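Local structure of putative oxidoreductase (Gluconobacter oxydans, 3WJ7) at residues E245-I259 against R322-W334. The protein is a putative oxidoreductase of the short-chain dehydrogenase/reductase family that probably uses a nicotinamide coenzyme to act on carbonyl substrates. Sequence-based numbering, arbitrary orientation.
Sequences ENIMLGDLFRMVSQI and RPARDAVTDAIAW
Val-328 fits as a knob into the hole formed by Leu-252, Met-255, Val-256 and Ile-259, fastening helix 324-337 to helix 249-259 in the C-terminal part of this extended short-chain dehydrogenase/reductase with its Rossmann-type fold. The axes of segments 249-259 and 324-334 pass 10.1 Å apart, crossing at -47°. With CG1 anti to the backbone N, Val-328 divides its methyls: CG2 meets Leu-252 CD1 at 3.7 Å, while CG1 faces Val-256 CG2 and Ile-259 CD1. Met-255 bends at its thioether, laying CE against Val-328 and the backbone at Arg-325 CA. Further along, Ile-332 CD1 reaches Val-256 CG1 at 4.0 Å, and Val-256 also touches Cys-202 of helix 194-203.

Where the strand leads into helix 249-259, Glu-245 reaches across with its chain extended. Its OE1 accepts a nearly straight bond from Ala-324 N, 2.8 Å long with an N-H...O angle of 166°, arriving from above the carboxylate plane. The acidic group thus sits at the N-terminus of helix 324-337, where its charge would probably suit the helix dipole. A glutamine here would remove the negative charge and is likely to weaken the electrostatic hold on that helix end. Glu-245 also packs its CB against Ala-324 CB at 3.8 Å.

At the outer margin, the Arg-325 side chain bends over Met-255, whose CG lies over one guanidinium face. The amide of Gln-258 is turned 26° from the guanidinium plane, and its OE1 approaches Arg-325 NH2 obliquely, at an angle too poor for a hydrogen bond.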
loop_
_atom_site.group_PDB
_atom_site.type_symbol
_atom_site.label_atom_id
_atom_site.label_comp_id
_atom_site.label_asym_id
_atom_site.label_seq_id
_atom_site.Cartn_x
_atom_site.Cartn_y
_atom_site.Cartn_z
ATOM N N GLU A 245 -0.068 -25.957 -21.454
ATOM C CA GLU A 245 -1.163 -26.871 -21.114
ATOM C C GLU A 245 -2.046 -26.322 -20.009
ATOM O O GLU A 245 -1.555 -25.816 -18.999
ATOM C CB GLU A 245 -0.563 -28.185 -20.622
ATOM C CG GLU A 245 -1.480 -29.391 -20.667
ATOM C CD GLU A 245 -0.771 -30.683 -20.260
ATOM O OE1 GLU A 245 0.294 -31.036 -20.840
ATOM O OE2 GLU A 245 -1.285 -31.360 -19.341
ATOM N N ASN A 246 -3.351 -26.420 -20.204
ATOM C CA ASN A 246 -4.319 -26.017 -19.200
ATOM C C ASN A 246 -4.574 -27.178 -18.272
ATOM O O ASN A 246 -5.027 -28.254 -18.695
ATOM C CB ASN A 246 -5.605 -25.507 -19.846
ATOM C CG ASN A 246 -5.397 -24.166 -20.582
ATOM O OD1 ASN A 246 -4.923 -23.157 -19.996
ATOM N ND2 ASN A 246 -5.750 -24.143 -21.861
ATOM N N ILE A 247 -4.240 -26.973 -16.999
ATOM C CA ILE A 247 -4.234 -28.062 -16.050
ATOM C C ILE A 247 -4.791 -27.625 -14.683
ATOM O O ILE A 247 -4.609 -26.497 -14.261
ATOM C CB ILE A 247 -2.834 -28.732 -15.982
ATOM C CG1 ILE A 247 -2.939 -30.161 -15.371
ATOM C CG2 ILE A 247 -1.833 -27.818 -15.289
ATOM C CD1 ILE A 247 -1.634 -30.904 -15.115
ATOM N N MET A 248 -5.533 -28.504 -14.029
ATOM C CA MET A 248 -6.030 -28.200 -12.702
ATOM C C MET A 248 -4.891 -28.476 -11.734
ATOM O O MET A 248 -3.991 -29.250 -12.038
ATOM C CB MET A 248 -7.272 -29.030 -12.338
ATOM C CG MET A 248 -8.496 -28.857 -13.255
ATOM S SD MET A 248 -9.318 -27.249 -13.315
ATOM C CE MET A 248 -9.493 -26.750 -11.589
ATOM N N LEU A 249 -4.914 -27.814 -10.586
ATOM C CA LEU A 249 -3.800 -27.873 -9.667
ATOM C C LEU A 249 -3.704 -29.298 -9.074
ATOM O O LEU A 249 -2.609 -29.830 -8.867
ATOM C CB LEU A 249 -3.968 -26.773 -8.609
ATOM C CG LEU A 249 -2.793 -26.297 -7.762
ATOM C CD1 LEU A 249 -1.555 -25.937 -8.573
ATOM C CD2 LEU A 249 -3.201 -25.100 -6.907
ATOM N N GLY A 250 -4.863 -29.918 -8.830
ATOM C CA GLY A 250 -4.937 -31.302 -8.353
ATOM C C GLY A 250 -4.239 -32.260 -9.316
ATOM O O GLY A 250 -3.463 -33.147 -8.885
ATOM N N ASP A 251 -4.479 -32.063 -10.614
ATOM C CA ASP A 251 -3.876 -32.904 -11.644
ATOM C C ASP A 251 -2.377 -32.712 -11.694
ATOM O O ASP A 251 -1.631 -33.679 -11.788
ATOM C CB ASP A 251 -4.506 -32.640 -13.012
ATOM C CG ASP A 251 -5.966 -33.077 -13.075
ATOM O OD1 ASP A 251 -6.348 -34.038 -12.366
ATOM O OD2 ASP A 251 -6.745 -32.442 -13.817
ATOM N N LEU A 252 -1.952 -31.460 -11.623
ATOM C CA LEU A 252 -0.554 -31.124 -11.477
ATOM C C LEU A 252 0.118 -31.892 -10.339
ATOM O O LEU A 252 1.181 -32.481 -10.536
ATOM C CB LEU A 252 -0.384 -29.616 -11.234
ATOM C CG LEU A 252 1.073 -29.169 -11.127
ATOM C CD1 LEU A 252 1.859 -29.501 -12.399
ATOM C CD2 LEU A 252 1.160 -27.684 -10.819
ATOM N N PHE A 253 -0.501 -31.861 -9.156
ATOM C CA PHE A 253 0.032 -32.545 -7.977
ATOM C C PHE A 253 -0.013 -34.068 -8.099
ATOM O O PHE A 253 0.933 -34.728 -7.691
ATOM C CB PHE A 253 -0.642 -32.072 -6.695
ATOM C CG PHE A 253 -0.365 -30.642 -6.361
ATOM C CD1 PHE A 253 -1.380 -29.828 -5.868
ATOM C CD2 PHE A 253 0.921 -30.114 -6.516
ATOM C CE1 PHE A 253 -1.124 -28.506 -5.555
ATOM C CE2 PHE A 253 1.181 -28.799 -6.226
ATOM C CZ PHE A 253 0.157 -27.987 -5.738
ATOM N N ARG A 254 -1.081 -34.602 -8.691
ATOM C CA ARG A 254 -1.064 -35.986 -9.198
ATOM C C ARG A 254 0.219 -36.326 -10.000
ATOM O O ARG A 254 0.889 -37.310 -9.668
ATOM C CB ARG A 254 -2.329 -36.308 -10.016
ATOM C CG ARG A 254 -3.509 -36.749 -9.151
ATOM C CD ARG A 254 -4.877 -36.589 -9.828
ATOM N NE ARG A 254 -5.782 -35.823 -8.958
ATOM C CZ ARG A 254 -6.979 -35.347 -9.302
ATOM N NH1 ARG A 254 -7.475 -35.568 -10.516
ATOM N NH2 ARG A 254 -7.693 -34.648 -8.416
ATOM N N MET A 255 0.563 -35.525 -11.011
ATOM C CA MET A 255 1.761 -35.766 -11.840
ATOM C C MET A 255 3.033 -35.688 -11.010
ATOM O O MET A 255 3.842 -36.607 -11.048
ATOM C CB MET A 255 1.909 -34.733 -12.933
ATOM C CG MET A 255 1.157 -34.950 -14.214
ATOM S SD MET A 255 1.554 -33.612 -15.378
ATOM C CE MET A 255 3.209 -33.231 -14.837
ATOM N N VAL A 256 3.215 -34.574 -10.290
ATOM C CA VAL A 256 4.376 -34.388 -9.411
ATOM C C VAL A 256 4.560 -35.636 -8.557
ATOM O O VAL A 256 5.626 -36.223 -8.534
ATOM C CB VAL A 256 4.273 -33.109 -8.497
ATOM C CG1 VAL A 256 5.430 -33.032 -7.521
ATOM C CG2 VAL A 256 4.256 -31.826 -9.309
ATOM N N SER A 257 3.507 -36.039 -7.873
ATOM C CA SER A 257 3.594 -37.148 -6.952
ATOM C C SER A 257 3.913 -38.461 -7.596
ATOM O O SER A 257 4.686 -39.235 -7.023
ATOM C CB SER A 257 2.312 -37.276 -6.167
ATOM O OG SER A 257 2.186 -36.092 -5.397
ATOM N N GLN A 258 3.306 -38.722 -8.758
ATOM C CA GLN A 258 3.571 -39.976 -9.459
ATOM C C GLN A 258 5.012 -40.041 -9.999
ATOM O O GLN A 258 5.651 -41.063 -9.835
ATOM C CB GLN A 258 2.476 -40.360 -10.477
ATOM C CG GLN A 258 2.709 -40.055 -11.951
ATOM C CD GLN A 258 1.394 -40.017 -12.751
ATOM O OE1 GLN A 258 1.391 -40.191 -13.973
ATOM N NE2 GLN A 258 0.270 -39.785 -12.061
ATOM N N ILE A 259 5.521 -38.942 -10.558
ATOM C CA ILE A 259 6.903 -38.827 -11.004
ATOM C C ILE A 259 7.906 -38.886 -9.830
ATOM O O ILE A 259 9.011 -39.449 -9.958
ATOM C CB ILE A 259 7.141 -37.513 -11.775
ATOM C CG1 ILE A 259 6.323 -37.442 -13.066
ATOM C CG2 ILE A 259 8.604 -37.371 -12.168
ATOM C CD1 ILE A 259 5.984 -36.017 -13.473
ATOM N N ARG A 322 6.138 -28.105 -25.605
ATOM C CA ARG A 322 6.094 -29.511 -25.237
ATOM C C ARG A 322 5.067 -29.675 -24.114
ATOM O O ARG A 322 4.547 -28.689 -23.605
ATOM C CB ARG A 322 7.497 -30.088 -24.972
ATOM C CG ARG A 322 8.127 -29.730 -23.648
ATOM C CD ARG A 322 9.133 -28.621 -23.848
ATOM N NE ARG A 322 10.526 -28.982 -23.591
ATOM C CZ ARG A 322 11.539 -28.198 -23.945
ATOM N NH1 ARG A 322 11.303 -27.038 -24.577
ATOM N NH2 ARG A 322 12.781 -28.555 -23.664
ATOM N N PRO A 323 4.669 -30.907 -23.792
ATOM C CA PRO A 323 3.557 -30.942 -22.814
ATOM C C PRO A 323 4.000 -30.649 -21.371
ATOM O O PRO A 323 5.215 -30.614 -21.094
ATOM C CB PRO A 323 3.025 -32.365 -22.947
ATOM C CG PRO A 323 4.162 -33.165 -23.514
ATOM C CD PRO A 323 4.969 -32.235 -24.367
ATOM N N ALA A 324 3.030 -30.442 -20.469
ATOM C CA ALA A 324 3.308 -30.011 -19.080
ATOM C C ALA A 324 4.118 -31.044 -18.297
ATOM O O ALA A 324 4.945 -30.693 -17.456
ATOM C CB ALA A 324 2.022 -29.704 -18.333
ATOM N N ARG A 325 3.872 -32.319 -18.573
ATOM C CA ARG A 325 4.607 -33.366 -17.924
ATOM C C ARG A 325 6.100 -33.267 -18.211
ATOM O O ARG A 325 6.918 -33.594 -17.379
ATOM C CB ARG A 325 4.027 -34.726 -18.286
ATOM C CG ARG A 325 5.027 -35.873 -18.250
ATOM C CD ARG A 325 4.343 -37.214 -18.401
ATOM N NE ARG A 325 3.806 -37.631 -17.116
ATOM C CZ ARG A 325 2.517 -37.668 -16.836
ATOM N NH1 ARG A 325 1.640 -37.335 -17.774
ATOM N NH2 ARG A 325 2.125 -38.046 -15.632
ATOM N N ASP A 326 6.469 -32.774 -19.370
ATOM C CA ASP A 326 7.886 -32.622 -19.657
ATOM C C ASP A 326 8.519 -31.549 -18.755
ATOM O O ASP A 326 9.655 -31.718 -18.263
ATOM C CB ASP A 326 8.114 -32.331 -21.153
ATOM C CG ASP A 326 7.958 -33.598 -22.066
ATOM O OD1 ASP A 326 7.410 -34.653 -21.625
ATOM O OD2 ASP A 326 8.389 -33.522 -23.256
ATOM N N ALA A 327 7.788 -30.452 -18.542
ATOM C CA ALA A 327 8.313 -29.366 -17.737
ATOM C C ALA A 327 8.461 -29.747 -16.280
ATOM O O ALA A 327 9.469 -29.383 -15.642
ATOM C CB ALA A 327 7.461 -28.123 -17.853
ATOM N N VAL A 328 7.465 -30.452 -15.766
ATOM C CA VAL A 328 7.441 -30.894 -14.376
ATOM C C VAL A 328 8.561 -31.914 -14.106
ATOM O O VAL A 328 9.260 -31.830 -13.095
ATOM C CB VAL A 328 6.056 -31.521 -14.027
ATOM C CG1 VAL A 328 6.064 -32.173 -12.657
ATOM C CG2 VAL A 328 4.943 -30.491 -14.143
ATOM N N THR A 329 8.712 -32.876 -15.019
ATOM C CA THR A 329 9.793 -33.858 -15.018
ATOM C C THR A 329 11.184 -33.251 -14.933
ATOM O O THR A 329 11.970 -33.625 -14.088
ATOM C CB THR A 329 9.715 -34.736 -16.294
ATOM O OG1 THR A 329 8.460 -35.456 -16.310
ATOM C CG2 THR A 329 10.884 -35.723 -16.353
ATOM N N ASP A 330 11.502 -32.328 -15.825
ATOM C CA ASP A 330 12.803 -31.656 -15.789
ATOM C C ASP A 330 13.035 -30.856 -14.495
ATOM O O ASP A 330 14.114 -30.957 -13.895
ATOM C CB ASP A 330 12.955 -30.727 -16.971
ATOM C CG ASP A 330 12.859 -31.437 -18.295
ATOM O OD1 ASP A 330 12.925 -32.693 -18.326
ATOM O OD2 ASP A 330 12.729 -30.715 -19.314
ATOM N N ALA A 331 12.016 -30.099 -14.063
ATOM C CA ALA A 331 12.095 -29.297 -12.847
ATOM C C ALA A 331 12.418 -30.176 -11.628
ATOM O O ALA A 331 13.276 -29.816 -10.794
ATOM C CB ALA A 331 10.804 -28.502 -12.640
ATOM N N ILE A 332 11.765 -31.339 -11.534
ATOM C CA ILE A 332 12.063 -32.288 -10.449
ATOM C C ILE A 332 13.443 -32.920 -10.627
ATOM O O ILE A 332 14.196 -33.004 -9.662
ATOM C CB ILE A 332 10.990 -33.374 -10.301
ATOM C CG1 ILE A 332 9.749 -32.786 -9.664
ATOM C CG2 ILE A 332 11.502 -34.555 -9.482
ATOM C CD1 ILE A 332 8.475 -33.422 -10.149
ATOM N N ALA A 333 13.818 -33.298 -11.837
ATOM C CA ALA A 333 15.138 -33.931 -11.978
ATOM C C ALA A 333 16.203 -32.924 -11.536
ATOM O O ALA A 333 17.160 -33.251 -10.820
ATOM C CB ALA A 333 15.406 -34.429 -13.407
ATOM N N TRP A 334 16.020 -31.683 -11.942
ATOM C CA TRP A 334 16.946 -30.652 -11.544
ATOM C C TRP A 334 16.935 -30.444 -10.009
ATOM O O TRP A 334 18.000 -30.417 -9.375
ATOM C CB TRP A 334 16.642 -29.380 -12.281
ATOM C CG TRP A 334 17.715 -28.429 -12.191
ATOM C CD1 TRP A 334 18.781 -28.275 -13.063
ATOM C CD2 TRP A 334 17.887 -27.455 -11.172
ATOM N NE1 TRP A 334 19.589 -27.260 -12.635
ATOM C CE2 TRP A 334 19.065 -26.732 -11.482
ATOM C CE3 TRP A 334 17.169 -27.125 -10.017
ATOM C CZ2 TRP A 334 19.529 -25.689 -10.676
ATOM C CZ3 TRP A 334 17.625 -26.088 -9.228
ATOM C CH2 TRP A 334 18.790 -25.380 -9.559
#